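Local coordinates for NTF2 fold protein loop-helix-loop design NT-9 (Synthetic construct, PDB 6W90) that is a de novo designed protein with an NTF2-like fold whose interior pocket holds a phospholipid in the crystal, at residues Asp33-Ser37 with Gly107-Ile112; Arg52-Phe57 with Leu127-Thr131. All blocks are in the same frame, centred on the assembly; numbering follows the deposited sequence. Where two conformers were deposited one is given.

Interaction 1: Asp33-Ser37 with Gly107-Ile112. With 3PE (1,2-Distearoyl-sn-glycerophosphoethanolamine), chain B.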
ATOM      1  N   ASP A  33      -3.201   9.448   9.069  1.00 33.80           N
ATOM      2  CA  ASP A  33      -3.664  10.815   9.340  1.00 36.50           C
ATOM      3  C   ASP A  33      -3.718  11.641   8.050  1.00 39.26           C
ATOM      4  O   ASP A  33      -4.506  12.585   7.947  1.00 40.68           O
ATOM      5  CB  ASP A  33      -2.766  11.600  10.310  1.00 38.97           C
ATOM      6  CG  ASP A  33      -2.829  11.095  11.748  1.00 45.32           C
ATOM      7  OD1 ASP A  33      -3.654  10.219  12.063  1.00 49.01           O
ATOM      8  OD2 ASP A  33      -2.016  11.576  12.568  1.00 49.56           O
ATOM      9  N   LYS A  34      -2.836  11.361   7.096  1.00 30.64           N
ATOM     10  CA  LYS A  34      -2.721  12.151   5.879  1.00 29.67           C
ATOM     11  C   LYS A  34      -3.111  11.360   4.650  1.00 29.60           C
ATOM     12  O   LYS A  34      -3.792  11.885   3.776  1.00 35.74           O
ATOM     13  CB  LYS A  34      -1.281  12.672   5.716  1.00 33.38           C
ATOM     14  CG  LYS A  34      -0.839  13.564   6.881  1.00 44.93           C
ATOM     15  CD  LYS A  34       0.366  14.450   6.550  1.00 57.49           C
ATOM     16  CE  LYS A  34       1.645  13.655   6.372  1.00 62.05           C
ATOM     17  NZ  LYS A  34       2.825  14.550   6.180  1.00 66.19           N
ATOM     18  N   LEU A  35      -2.681  10.110   4.552  1.00 26.58           N
ATOM     19  CA  LEU A  35      -2.826   9.384   3.300  1.00 24.55           C
ATOM     20  C   LEU A  35      -4.186   8.715   3.165  1.00 24.63           C
ATOM     21  O   LEU A  35      -4.808   8.801   2.104  1.00 24.77           O
ATOM     22  CB  LEU A  35      -1.752   8.313   3.172  1.00 24.32           C
ATOM     23  CG  LEU A  35      -1.693   7.546   1.841  1.00 25.45           C
ATOM     24  CD1 LEU A  35      -1.388   8.474   0.726  1.00 28.76           C
ATOM     25  CD2 LEU A  35      -0.688   6.448   2.004  1.00 25.05           C
ATOM     26  N   LEU A  36      -4.642   8.042   4.214  1.00 22.99           N
ATOM     27  CA  LEU A  36      -5.850   7.227   4.120  1.00 23.86           C
ATOM     28  C   LEU A  36      -7.083   7.933   4.678  1.00 23.91           C
ATOM     29  O   LEU A  36      -7.053   8.555   5.744  1.00 27.42           O
ATOM     30  CB  LEU A  36      -5.652   5.892   4.845  1.00 22.39           C
ATOM     31  CG  LEU A  36      -4.443   5.094   4.388  1.00 21.23           C
ATOM     32  CD1 LEU A  36      -4.214   3.939   5.356  1.00 25.93           C
ATOM     33  CD2 LEU A  36      -4.579   4.566   3.026  1.00 23.28           C
ATOM     34  N   SER A  37      -8.178   7.841   3.928  0.54 23.12           N
ATOM     35  CA  SER A  37      -9.448   8.395   4.367  0.54 24.47           C
ATOM     36  C   SER A  37      -9.993   7.622   5.565  0.54 24.07           C
ATOM     37  O   SER A  37      -9.796   6.404   5.673  0.54 23.19           O
ATOM     38  CB  SER A  37     -10.450   8.351   3.213  0.54 26.29           C
ATOM     39  OG  SER A  37     -11.734   8.830   3.582  0.54 27.23           O
ATOM     40  N   GLY A 107      -8.414  14.348  -1.395  1.00 34.96           N
ATOM     41  CA  GLY A 107      -6.980  14.179  -1.341  1.00 36.14           C
ATOM     42  C   GLY A 107      -6.438  12.997  -0.550  1.00 33.42           C
ATOM     43  O   GLY A 107      -5.243  12.942  -0.267  1.00 35.72           O
ATOM     44  N   LYS A 108      -7.288  12.037  -0.220  1.00 28.52           N
ATOM     45  CA  LYS A 108      -6.905  10.872   0.559  1.00 25.86           C
ATOM     46  C   LYS A 108      -7.372   9.609  -0.149  1.00 21.30           C
ATOM     47  O   LYS A 108      -8.248   9.629  -1.015  1.00 26.03           O
ATOM     48  CB  LYS A 108      -7.512  10.939   1.965  1.00 26.93           C
ATOM     49  CG  LYS A 108      -7.021  12.141   2.808  1.00 28.56           C
ATOM     50  CD  LYS A 108      -7.380  11.964   4.286  1.00 30.72           C
ATOM     51  CE  LYS A 108      -6.848  13.132   5.103  1.00 33.93           C
ATOM     52  NZ  LYS A 108      -7.186  13.018   6.542  1.00 35.89           N
ATOM     53  N   ILE A 109      -6.796   8.487   0.239  1.00 22.09           N
ATOM     54  CA  ILE A 109      -7.196   7.207  -0.339  1.00 20.61           C
ATOM     55  C   ILE A 109      -8.458   6.661   0.314  1.00 20.61           C
ATOM     56  O   ILE A 109      -8.469   6.358   1.515  1.00 22.44           O
ATOM     57  CB  ILE A 109      -6.053   6.196  -0.219  1.00 21.80           C
ATOM     58  CG1 ILE A 109      -4.826   6.766  -0.913  1.00 24.55           C
ATOM     59  CG2 ILE A 109      -6.457   4.805  -0.818  1.00 21.33           C
ATOM     60  CD1 ILE A 109      -3.633   5.828  -0.885  1.00 25.61           C
ATOM     61  N   LYS A 110      -9.487   6.438  -0.504  1.00 20.66           N
ATOM     62  CA  LYS A 110     -10.740   5.856  -0.023  1.00 22.87           C
ATOM     63  C   LYS A 110     -10.844   4.358  -0.251  1.00 20.65           C
ATOM     64  O   LYS A 110     -11.481   3.667   0.551  1.00 26.27           O
ATOM     65  CB  LYS A 110     -11.930   6.548  -0.695  1.00 29.60           C
ATOM     66  CG  LYS A 110     -13.299   6.090  -0.153  1.00 43.26           C
ATOM     67  CD  LYS A 110     -14.453   6.974  -0.609  1.00 58.25           C
ATOM     68  CE  LYS A 110     -15.802   6.265  -0.465  1.00 66.99           C
ATOM     69  NZ  LYS A 110     -16.919   7.205  -0.788  1.00 72.06           N
ATOM     70  N   ARG A 111     -10.235   3.835  -1.315  1.00 22.14           N
ATOM     71  CA  ARG A 111     -10.287   2.410  -1.623  1.00 20.05           C
ATOM     72  C   ARG A 111      -8.935   1.985  -2.165  1.00 20.51           C
ATOM     73  O   ARG A 111      -8.348   2.704  -2.977  1.00 22.06           O
ATOM     74  CB  ARG A 111     -11.412   2.142  -2.648  1.00 24.53           C
ATOM     75  CG  ARG A 111     -11.896   0.752  -2.693  1.00 29.32           C
ATOM     76  CD  ARG A 111     -13.147   0.659  -3.538  1.00 36.26           C
ATOM     77  NE  ARG A 111     -13.311  -0.734  -3.876  1.00 42.25           N
ATOM     78  CZ  ARG A 111     -14.013  -1.160  -4.904  1.00 46.87           C
ATOM     79  NH1 ARG A 111     -14.641  -0.282  -5.667  1.00 49.49           N
ATOM     80  NH2 ARG A 111     -14.087  -2.453  -5.160  1.00 45.19           N
ATOM     81  N   ILE A 112      -8.474   0.799  -1.766  1.00 19.28           N
ATOM     82  CA  ILE A 112      -7.300   0.130  -2.323  1.00 21.23           C
ATOM     83  C   ILE A 112      -7.762  -1.270  -2.670  1.00 21.14           C
ATOM     84  O   ILE A 112      -8.442  -1.904  -1.858  1.00 21.73           O
ATOM     85  CB  ILE A 112      -6.109   0.045  -1.352  1.00 20.39           C
ATOM     86  CG1 ILE A 112      -5.610   1.445  -1.043  1.00 22.25           C
ATOM     87  CG2 ILE A 112      -5.039  -0.876  -1.923  1.00 23.07           C
ATOM     88  CD1 ILE A 112      -4.586   1.532   0.032  1.00 24.19           C
TER
HETATM   89  P   3PE B 201       4.003 -11.738  -6.479  1.00 33.40           P
HETATM   90  N   3PE B 201      -0.076 -11.543  -8.057  1.00 78.91           N
HETATM   91  O11 3PE B 201       3.796 -10.692  -5.223  1.00 44.36           O
HETATM   92  O12 3PE B 201       5.013 -11.181  -7.447  1.00 30.56           O
HETATM   93  O13 3PE B 201       2.572 -11.832  -7.317  1.00 43.90           O
HETATM   94  O14 3PE B 201       4.346 -13.154  -6.018  1.00 31.72           O
HETATM   95  C11 3PE B 201       2.184 -10.749  -8.124  1.00 61.76           C
HETATM   96  C12 3PE B 201       0.980 -11.148  -8.968  1.00 72.87           C
HETATM   97  C1  3PE B 201       2.930 -11.089  -4.195  1.00 63.06           C
HETATM   98  C2  3PE B 201       2.991 -10.113  -3.010  1.00 71.51           C
HETATM   99  C3  3PE B 201       3.024  -8.707  -3.617  1.00 71.30           C
HETATM  100  O31 3PE B 201       2.739  -7.730  -2.660  1.00 67.92           O
HETATM  101  O32 3PE B 201       4.701  -8.238  -1.703  1.00 70.42           O
HETATM  102  C31 3PE B 201       3.702  -7.613  -1.652  1.00 65.63           C
HETATM  103  C32 3PE B 201       3.441  -6.671  -0.484  1.00 58.17           C
HETATM  104  C33 3PE B 201       4.700  -6.324   0.308  1.00 51.56           C
HETATM  105  C34 3PE B 201       4.515  -4.885   0.788  1.00 48.90           C
HETATM  106  C35 3PE B 201       5.457  -4.527   1.930  1.00 50.96           C
HETATM  107  C36 3PE B 201       6.441  -3.458   1.444  1.00 56.99           C
HETATM  108  C37 3PE B 201       5.807  -2.062   1.402  1.00 62.12           C
HETATM  109  C38 3PE B 201       5.037  -1.785   0.104  1.00 61.84           C
HETATM  110  C39 3PE B 201       5.100  -0.305  -0.302  1.00 59.02           C
HETATM  111  C3A 3PE B 201       4.310   0.596   0.657  1.00 56.09           C
HETATM  112  C3B 3PE B 201       4.074   1.993   0.072  1.00 54.86           C
HETATM  113  C3C 3PE B 201       2.635   2.119  -0.433  1.00 54.50           C
HETATM  114  C3D 3PE B 201       2.268   3.574  -0.733  1.00 55.47           C
HETATM  115  C3E 3PE B 201       0.902   3.612  -1.425  1.00 59.30           C
HETATM  116  C3F 3PE B 201       0.692   4.951  -2.144  1.00 68.83           C
HETATM  117  C3G 3PE B 201      -0.643   4.958  -2.900  1.00 75.69           C
HETATM  118  C3H 3PE B 201      -0.658   5.899  -4.113  1.00 79.83           C
HETATM  119  C3I 3PE B 201      -0.853   7.371  -3.738  1.00 79.67           C
HETATM  120  O21 3PE B 201       1.853 -10.300  -2.217  1.00 73.70           O
HETATM  121  O22 3PE B 201       3.031 -10.900  -0.367  1.00 72.47           O
HETATM  122  C21 3PE B 201       1.965 -10.770  -0.888  1.00 69.83           C
HETATM  123  C22 3PE B 201       0.666 -11.116  -0.132  1.00 59.07           C
HETATM  124  C23 3PE B 201       0.362 -10.153   1.026  1.00 51.97           C
HETATM  125  C24 3PE B 201      -0.143  -8.785   0.552  1.00 45.45           C
HETATM  126  C25 3PE B 201      -0.290  -7.783   1.710  1.00 44.62           C
HETATM  127  C26 3PE B 201      -0.284  -6.377   1.107  1.00 47.22           C
HETATM  128  C27 3PE B 201      -0.232  -5.266   2.157  1.00 47.37           C
HETATM  129  C28 3PE B 201      -0.123  -3.887   1.485  1.00 46.08           C
HETATM  130  C29 3PE B 201      -1.455  -3.274   1.011  1.00 48.42           C
HETATM  131  C2A 3PE B 201      -1.296  -1.785   0.643  1.00 47.53           C
HETATM  132  C2B 3PE B 201      -1.779  -0.828   1.733  1.00 44.68           C
HETATM  133  C2C 3PE B 201      -1.207   0.579   1.526  1.00 43.81           C
HETATM  134  C2D 3PE B 201      -1.039   1.247   2.889  1.00 43.45           C
HETATM  135  C2E 3PE B 201      -0.665   2.719   2.778  1.00 43.78           C
HETATM  136  C2F 3PE B 201       0.844   2.886   2.623  1.00 45.98           C
HETATM  137  O   HOH W   1      -7.394  10.471   7.354  1.00 34.96           O
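A short parallel beta bridge, Leu36 with Ile109, pairs strand 36-37, directly after helix 24-35, with strand 108-114 beside the lipid pocket of this NTF2-like fold. Two backbone bonds flank it. Ile109 N gives a nearly straight bond to Leu35 O at 2.7 Å. Ser37 N donates to Ile109 O at 2.8 Å. Lys108 runs its extended chain along the last turn of the helix. Its CG passes 3.4 Å from Lys34 O, and its NZ donates to Asp33 O at 3.1 Å, from above the carbonyl plane. A water accepts from the same NZ and donates to Leu36 O, so the ammonium also reaches the first residue past the helix. On the pocket side Leu35 and Ile109 lie side by side, with Leu35 CG 3.8 Å from Ile109 CD1. With Ile109 CG1 anti to its carbonyl carbon (chi1 -57°), CD1 comes 3.7 Å from lipid atom C3G. Leu36 crosses Ile109 at a slant, its CD2 against Ile109 CB. Leu35 also packs on Tyr16 of helix 6-22. Ile109 and Ile112 rest on Val102 and Ile100 of strand 94-105, the antiparallel neighbour of strand 108-114.

Interaction 2: Arg52-Phe57 with Leu127-Thr131. With 3PE (1,2-Distearoyl-sn-glycerophosphoethanolamine), chain B.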
ATOM      1  N   ARG A  52     -10.478  -0.425  11.375  1.00 28.31           N
ATOM      2  CA  ARG A  52     -10.382  -1.313  12.519  1.00 28.82           C
ATOM      3  C   ARG A  52      -9.095  -2.122  12.511  1.00 28.88           C
ATOM      4  O   ARG A  52      -8.635  -2.548  13.574  1.00 29.35           O
ATOM      5  CB  ARG A  52     -11.584  -2.257  12.545  1.00 29.13           C
ATOM      6  CG  ARG A  52     -12.889  -1.541  12.777  1.00 29.68           C
ATOM      7  CD  ARG A  52     -14.086  -2.429  12.519  1.00 29.72           C
ATOM      8  NE  ARG A  52     -14.292  -2.733  11.107  1.00 29.46           N
ATOM      9  CZ  ARG A  52     -15.313  -3.447  10.662  1.00 29.31           C
ATOM     10  NH1 ARG A  52     -16.190  -3.919  11.537  1.00 29.94           N
ATOM     11  NH2 ARG A  52     -15.441  -3.683   9.352  1.00 29.81           N
ATOM     12  N   ASN A  53      -8.522  -2.368  11.325  1.00 28.48           N
ATOM     13  CA  ASN A  53      -7.307  -3.153  11.169  1.00 28.76           C
ATOM     14  C   ASN A  53      -6.025  -2.345  11.103  1.00 28.42           C
ATOM     15  O   ASN A  53      -4.952  -2.946  11.088  1.00 28.59           O
ATOM     16  CB  ASN A  53      -7.338  -3.958   9.854  1.00 28.29           C
ATOM     17  CG  ASN A  53      -8.589  -4.795   9.697  1.00 28.43           C
ATOM     18  OD1 ASN A  53      -9.602  -4.316   9.239  1.00 28.21           O
ATOM     19  ND2 ASN A  53      -8.506  -6.058  10.061  1.00 28.87           N
ATOM     20  N   LEU A  54      -6.098  -1.025  10.962  1.00 28.15           N
ATOM     21  CA  LEU A  54      -4.941  -0.293  10.446  1.00 27.96           C
ATOM     22  C   LEU A  54      -3.749  -0.294  11.399  1.00 28.36           C
ATOM     23  O   LEU A  54      -2.601  -0.315  10.944  1.00 28.36           O
ATOM     24  CB  LEU A  54      -5.323   1.149  10.113  1.00 27.71           C
ATOM     25  CG  LEU A  54      -5.852   1.351   8.691  1.00 29.29           C
ATOM     26  CD1 LEU A  54      -6.230   2.833   8.561  1.00 30.11           C
ATOM     27  CD2 LEU A  54      -4.849   0.941   7.656  1.00 27.15           C
ATOM     28  N   ASP A  55      -3.961  -0.215  12.708  1.00 28.75           N
ATOM     29  CA  ASP A  55      -2.795  -0.107  13.582  1.00 29.16           C
ATOM     30  C   ASP A  55      -1.904  -1.327  13.408  1.00 30.27           C
ATOM     31  O   ASP A  55      -0.683  -1.211  13.231  1.00 29.57           O
ATOM     32  CB  ASP A  55      -3.217   0.055  15.040  1.00 40.51           C
ATOM     33  CG  ASP A  55      -3.726   1.455  15.357  1.00 54.83           C
ATOM     34  OD1 ASP A  55      -3.357   2.417  14.639  1.00 56.10           O
ATOM     35  OD2 ASP A  55      -4.493   1.585  16.343  1.00 61.91           O
ATOM     36  N   ARG A  56      -2.498  -2.512  13.422  0.70 29.61           N
ATOM     37  CA  ARG A  56      -1.695  -3.721  13.332  0.70 29.99           C
ATOM     38  C   ARG A  56      -1.283  -4.012  11.894  0.70 29.59           C
ATOM     39  O   ARG A  56      -0.213  -4.584  11.662  0.70 29.85           O
ATOM     40  CB  ARG A  56      -2.469  -4.896  13.924  0.70 30.44           C
ATOM     41  CG  ARG A  56      -2.633  -4.867  15.443  0.70 31.88           C
ATOM     42  CD  ARG A  56      -3.326  -6.133  15.904  0.70 32.82           C
ATOM     43  NE  ARG A  56      -3.642  -6.138  17.331  0.70 35.54           N
ATOM     44  CZ  ARG A  56      -2.811  -6.537  18.289  0.70 36.91           C
ATOM     45  NH1 ARG A  56      -1.580  -6.944  17.994  0.70 37.35           N
ATOM     46  NH2 ARG A  56      -3.229  -6.511  19.550  0.70 35.72           N
ATOM     47  N   PHE A  57      -2.102  -3.598  10.928  1.00 29.01           N
ATOM     48  CA  PHE A  57      -1.757  -3.780   9.519  1.00 28.63           C
ATOM     49  C   PHE A  57      -0.544  -2.944   9.154  1.00 28.66           C
ATOM     50  O   PHE A  57       0.387  -3.430   8.500  1.00 28.68           O
ATOM     51  CB  PHE A  57      -2.980  -3.389   8.679  1.00 28.11           C
ATOM     52  CG  PHE A  57      -2.838  -3.596   7.198  1.00 29.70           C
ATOM     53  CD1 PHE A  57      -2.252  -2.632   6.392  1.00 36.87           C
ATOM     54  CD2 PHE A  57      -3.345  -4.726   6.604  1.00 29.42           C
ATOM     55  CE1 PHE A  57      -2.151  -2.810   5.028  1.00 39.56           C
ATOM     56  CE2 PHE A  57      -3.230  -4.910   5.232  1.00 33.07           C
ATOM     57  CZ  PHE A  57      -2.639  -3.951   4.456  1.00 36.58           C
ATOM     58  N   LEU A 127      -3.407 -12.551   8.176  1.00 22.33           N
ATOM     59  CA  LEU A 127      -3.383 -11.121   8.473  1.00 22.32           C
ATOM     60  C   LEU A 127      -4.761 -10.608   8.866  1.00 21.55           C
ATOM     61  O   LEU A 127      -4.887  -9.777   9.775  1.00 23.92           O
ATOM     62  CB  LEU A 127      -2.874 -10.374   7.246  1.00 23.47           C
ATOM     63  CG  LEU A 127      -2.509  -8.913   7.392  1.00 29.62           C
ATOM     64  CD1 LEU A 127      -1.302  -8.811   8.288  1.00 33.06           C
ATOM     65  CD2 LEU A 127      -2.249  -8.400   6.003  1.00 31.10           C
ATOM     66  N   TRP A 128      -5.800 -11.099   8.198  1.00 19.38           N
ATOM     67  CA  TRP A 128      -7.161 -10.660   8.487  1.00 19.54           C
ATOM     68  C   TRP A 128      -7.629 -11.132   9.841  1.00 24.07           C
ATOM     69  O   TRP A 128      -8.393 -10.433  10.517  1.00 24.53           O
ATOM     70  CB  TRP A 128      -8.077 -11.161   7.387  1.00 18.49           C
ATOM     71  CG  TRP A 128      -9.445 -10.610   7.400  1.00 19.80           C
ATOM     72  CD1 TRP A 128      -9.808  -9.416   6.892  1.00 22.21           C
ATOM     73  CD2 TRP A 128     -10.635 -11.210   7.933  1.00 20.34           C
ATOM     74  NE1 TRP A 128     -11.169  -9.230   7.046  1.00 21.60           N
ATOM     75  CE2 TRP A 128     -11.692 -10.300   7.711  1.00 22.61           C
ATOM     76  CE3 TRP A 128     -10.913 -12.413   8.580  1.00 22.83           C
ATOM     77  CZ2 TRP A 128     -13.000 -10.567   8.075  1.00 24.86           C
ATOM     78  CZ3 TRP A 128     -12.228 -12.671   8.965  1.00 28.58           C
ATOM     79  CH2 TRP A 128     -13.248 -11.740   8.734  1.00 26.88           C
ATOM     80  N   ASN A 129      -7.214 -12.315  10.247  1.00 21.82           N
ATOM     81  CA  ASN A 129      -7.519 -12.770  11.599  1.00 25.02           C
ATOM     82  C   ASN A 129      -6.596 -12.230  12.652  1.00 27.50           C
ATOM     83  O   ASN A 129      -6.858 -12.445  13.845  1.00 34.92           O
ATOM     84  CB  ASN A 129      -7.505 -14.270  11.572  1.00 28.52           C
ATOM     85  CG  ASN A 129      -8.752 -14.796  10.987  1.00 30.01           C
ATOM     86  OD1 ASN A 129      -9.857 -14.364  11.359  1.00 34.55           O
ATOM     87  ND2 ASN A 129      -8.615 -15.689  10.043  1.00 28.28           N
ATOM     88  N   ASN A 130      -5.583 -11.463  12.297  1.00 26.25           N
ATOM     89  CA  ASN A 130      -4.665 -11.004  13.331  1.00 30.30           C
ATOM     90  C   ASN A 130      -4.334  -9.518  13.230  1.00 35.54           C
ATOM     91  O   ASN A 130      -3.320  -9.072  13.780  1.00 45.15           O
ATOM     92  CB  ASN A 130      -3.418 -11.890  13.300  1.00 33.85           C
ATOM     93  CG  ASN A 130      -3.708 -13.325  13.784  1.00 42.36           C
ATOM     94  OD1 ASN A 130      -3.986 -13.548  14.958  1.00 52.90           O
ATOM     95  ND2 ASN A 130      -3.656 -14.285  12.873  1.00 39.32           N
ATOM     96  N   THR A 131      -5.203  -8.730  12.609  1.00 31.90           N
ATOM     97  CA  THR A 131      -5.110  -7.275  12.710  1.00 33.45           C
ATOM     98  C   THR A 131      -6.392  -6.669  13.286  1.00 43.82           C
ATOM     99  O   THR A 131      -7.465  -7.294  13.231  1.00 43.24           O
ATOM    100  CB  THR A 131      -4.832  -6.631  11.340  1.00 30.86           C
ATOM    101  OG1 THR A 131      -5.772  -7.100  10.378  1.00 28.51           O
ATOM    102  CG2 THR A 131      -3.432  -6.970  10.899  1.00 29.63           C
ATOM    103  OXT THR A 131      -6.359  -5.544  13.813  1.00 47.46           O
TER
HETATM  104  P   3PE B 201       4.003 -11.738  -6.479  1.00 33.40           P
HETATM  105  N   3PE B 201      -0.076 -11.543  -8.057  1.00 78.91           N
HETATM  106  O11 3PE B 201       3.796 -10.692  -5.223  1.00 44.36           O
HETATM  107  O12 3PE B 201       5.013 -11.181  -7.447  1.00 30.56           O
HETATM  108  O13 3PE B 201       2.572 -11.832  -7.317  1.00 43.90           O
HETATM  109  O14 3PE B 201       4.346 -13.154  -6.018  1.00 31.72           O
HETATM  110  C11 3PE B 201       2.184 -10.749  -8.124  1.00 61.76           C
HETATM  111  C12 3PE B 201       0.980 -11.148  -8.968  1.00 72.87           C
HETATM  112  C1  3PE B 201       2.930 -11.089  -4.195  1.00 63.06           C
HETATM  113  C2  3PE B 201       2.991 -10.113  -3.010  1.00 71.51           C
HETATM  114  C3  3PE B 201       3.024  -8.707  -3.617  1.00 71.30           C
HETATM  115  O31 3PE B 201       2.739  -7.730  -2.660  1.00 67.92           O
HETATM  116  O32 3PE B 201       4.701  -8.238  -1.703  1.00 70.42           O
HETATM  117  C31 3PE B 201       3.702  -7.613  -1.652  1.00 65.63           C
HETATM  118  C32 3PE B 201       3.441  -6.671  -0.484  1.00 58.17           C
HETATM  119  C33 3PE B 201       4.700  -6.324   0.308  1.00 51.56           C
HETATM  120  C34 3PE B 201       4.515  -4.885   0.788  1.00 48.90           C
HETATM  121  C35 3PE B 201       5.457  -4.527   1.930  1.00 50.96           C
HETATM  122  C36 3PE B 201       6.441  -3.458   1.444  1.00 56.99           C
HETATM  123  C37 3PE B 201       5.807  -2.062   1.402  1.00 62.12           C
HETATM  124  C38 3PE B 201       5.037  -1.785   0.104  1.00 61.84           C
HETATM  125  C39 3PE B 201       5.100  -0.305  -0.302  1.00 59.02           C
HETATM  126  C3A 3PE B 201       4.310   0.596   0.657  1.00 56.09           C
HETATM  127  C3B 3PE B 201       4.074   1.993   0.072  1.00 54.86           C
HETATM  128  C3C 3PE B 201       2.635   2.119  -0.433  1.00 54.50           C
HETATM  129  C3D 3PE B 201       2.268   3.574  -0.733  1.00 55.47           C
HETATM  130  C3E 3PE B 201       0.902   3.612  -1.425  1.00 59.30           C
HETATM  131  C3F 3PE B 201       0.692   4.951  -2.144  1.00 68.83           C
HETATM  132  C3G 3PE B 201      -0.643   4.958  -2.900  1.00 75.69           C
HETATM  133  C3H 3PE B 201      -0.658   5.899  -4.113  1.00 79.83           C
HETATM  134  C3I 3PE B 201      -0.853   7.371  -3.738  1.00 79.67           C
HETATM  135  O21 3PE B 201       1.853 -10.300  -2.217  1.00 73.70           O
HETATM  136  O22 3PE B 201       3.031 -10.900  -0.367  1.00 72.47           O
HETATM  137  C21 3PE B 201       1.965 -10.770  -0.888  1.00 69.83           C
HETATM  138  C22 3PE B 201       0.666 -11.116  -0.132  1.00 59.07           C
HETATM  139  C23 3PE B 201       0.362 -10.153   1.026  1.00 51.97           C
HETATM  140  C24 3PE B 201      -0.143  -8.785   0.552  1.00 45.45           C
HETATM  141  C25 3PE B 201      -0.290  -7.783   1.710  1.00 44.62           C
HETATM  142  C26 3PE B 201      -0.284  -6.377   1.107  1.00 47.22           C
HETATM  143  C27 3PE B 201      -0.232  -5.266   2.157  1.00 47.37           C
HETATM  144  C28 3PE B 201      -0.123  -3.887   1.485  1.00 46.08           C
HETATM  145  C29 3PE B 201      -1.455  -3.274   1.011  1.00 48.42           C
HETATM  146  C2A 3PE B 201      -1.296  -1.785   0.643  1.00 47.53           C
HETATM  147  C2B 3PE B 201      -1.779  -0.828   1.733  1.00 44.68           C
HETATM  148  C2C 3PE B 201      -1.207   0.579   1.526  1.00 43.81           C
HETATM  149  C2D 3PE B 201      -1.039   1.247   2.889  1.00 43.45           C
HETATM  150  C2E 3PE B 201      -0.665   2.719   2.778  1.00 43.78           C
HETATM  151  C2F 3PE B 201       0.844   2.886   2.623  1.00 45.98           C
HETATM  152  O   HOH W   2     -10.232  -8.374  10.022  1.00 30.20           O
HETATM  153  O   HOH W   3      -5.311  -2.852  14.235  1.00 25.27           O
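The Phe57 ring touches both Leu127 and the lipid. Leu127 CD2 comes in obliquely, 3.7 Å from Phe57 CE2, and the two side chains cross at about a right angle. Lipid atom C29 lies in the ring plane at the edge, and C27 approaches obliquely, 3.6 Å from Phe57 CZ. Phe57 CG stands anti to its backbone N (chi1 -176°), which carries the ring to the lipid chain. A water lies over one face of the Trp128 indole, nearer its border than its centre. That water accepts from Asn53 ND2 and donates to Trp128 O. Phe49 meets the indole edge-to-face, and Trp128 NE1 bonds to Thr48 O. Thr131 OXT lies near the Arg56 guanidinium plane, but Arg56 NE stays 4.5 Å from it, too far for a salt bridge. In this NTF2-like fold the contact packs the region of helix 54-64 against C-terminal helix 121-129 and the chain end. Its polar centre is Thr131 OG1, which accepts from Asn53 ND2 at 2.9 Å, 15° out of the amide plane, and donates to Leu127 O at 2.9 Å. Asn130 N reaches Leu127 O from the other face of the carbonyl. A valine in place of Thr131 would probably leave Asn53 ND2 without this acceptor and Leu127 O without the hydroxyl donor. The Thr131 methyl CG2 packs on the helix backbone, 3.6 Å from Phe57 N.

Interaction 1 and interaction 2 have centres about 17 Å apart and both border the same bound lipid. Along the chain their segments alternate: 33-37, 52-57, 107-112, 127-131. Strands 40-44 and 47-49 lie between the first two segments, while strand 108-114 leads on to helix 121-129. In the mixed sheet strand 40-44 sits between 47-49 and 108-114. Interaction 1 ties helix 24-35 to the sheet, and interaction 2 ties helix 54-64 to the C-terminal end. The two contacts also touch directly, with Leu36 CD1 3.8 Å from Leu54 CD2. Together they bring early and late parts of the chain to one lipid pocket, where Leu35, Ile109, Ile112 and Phe57 line the lipid.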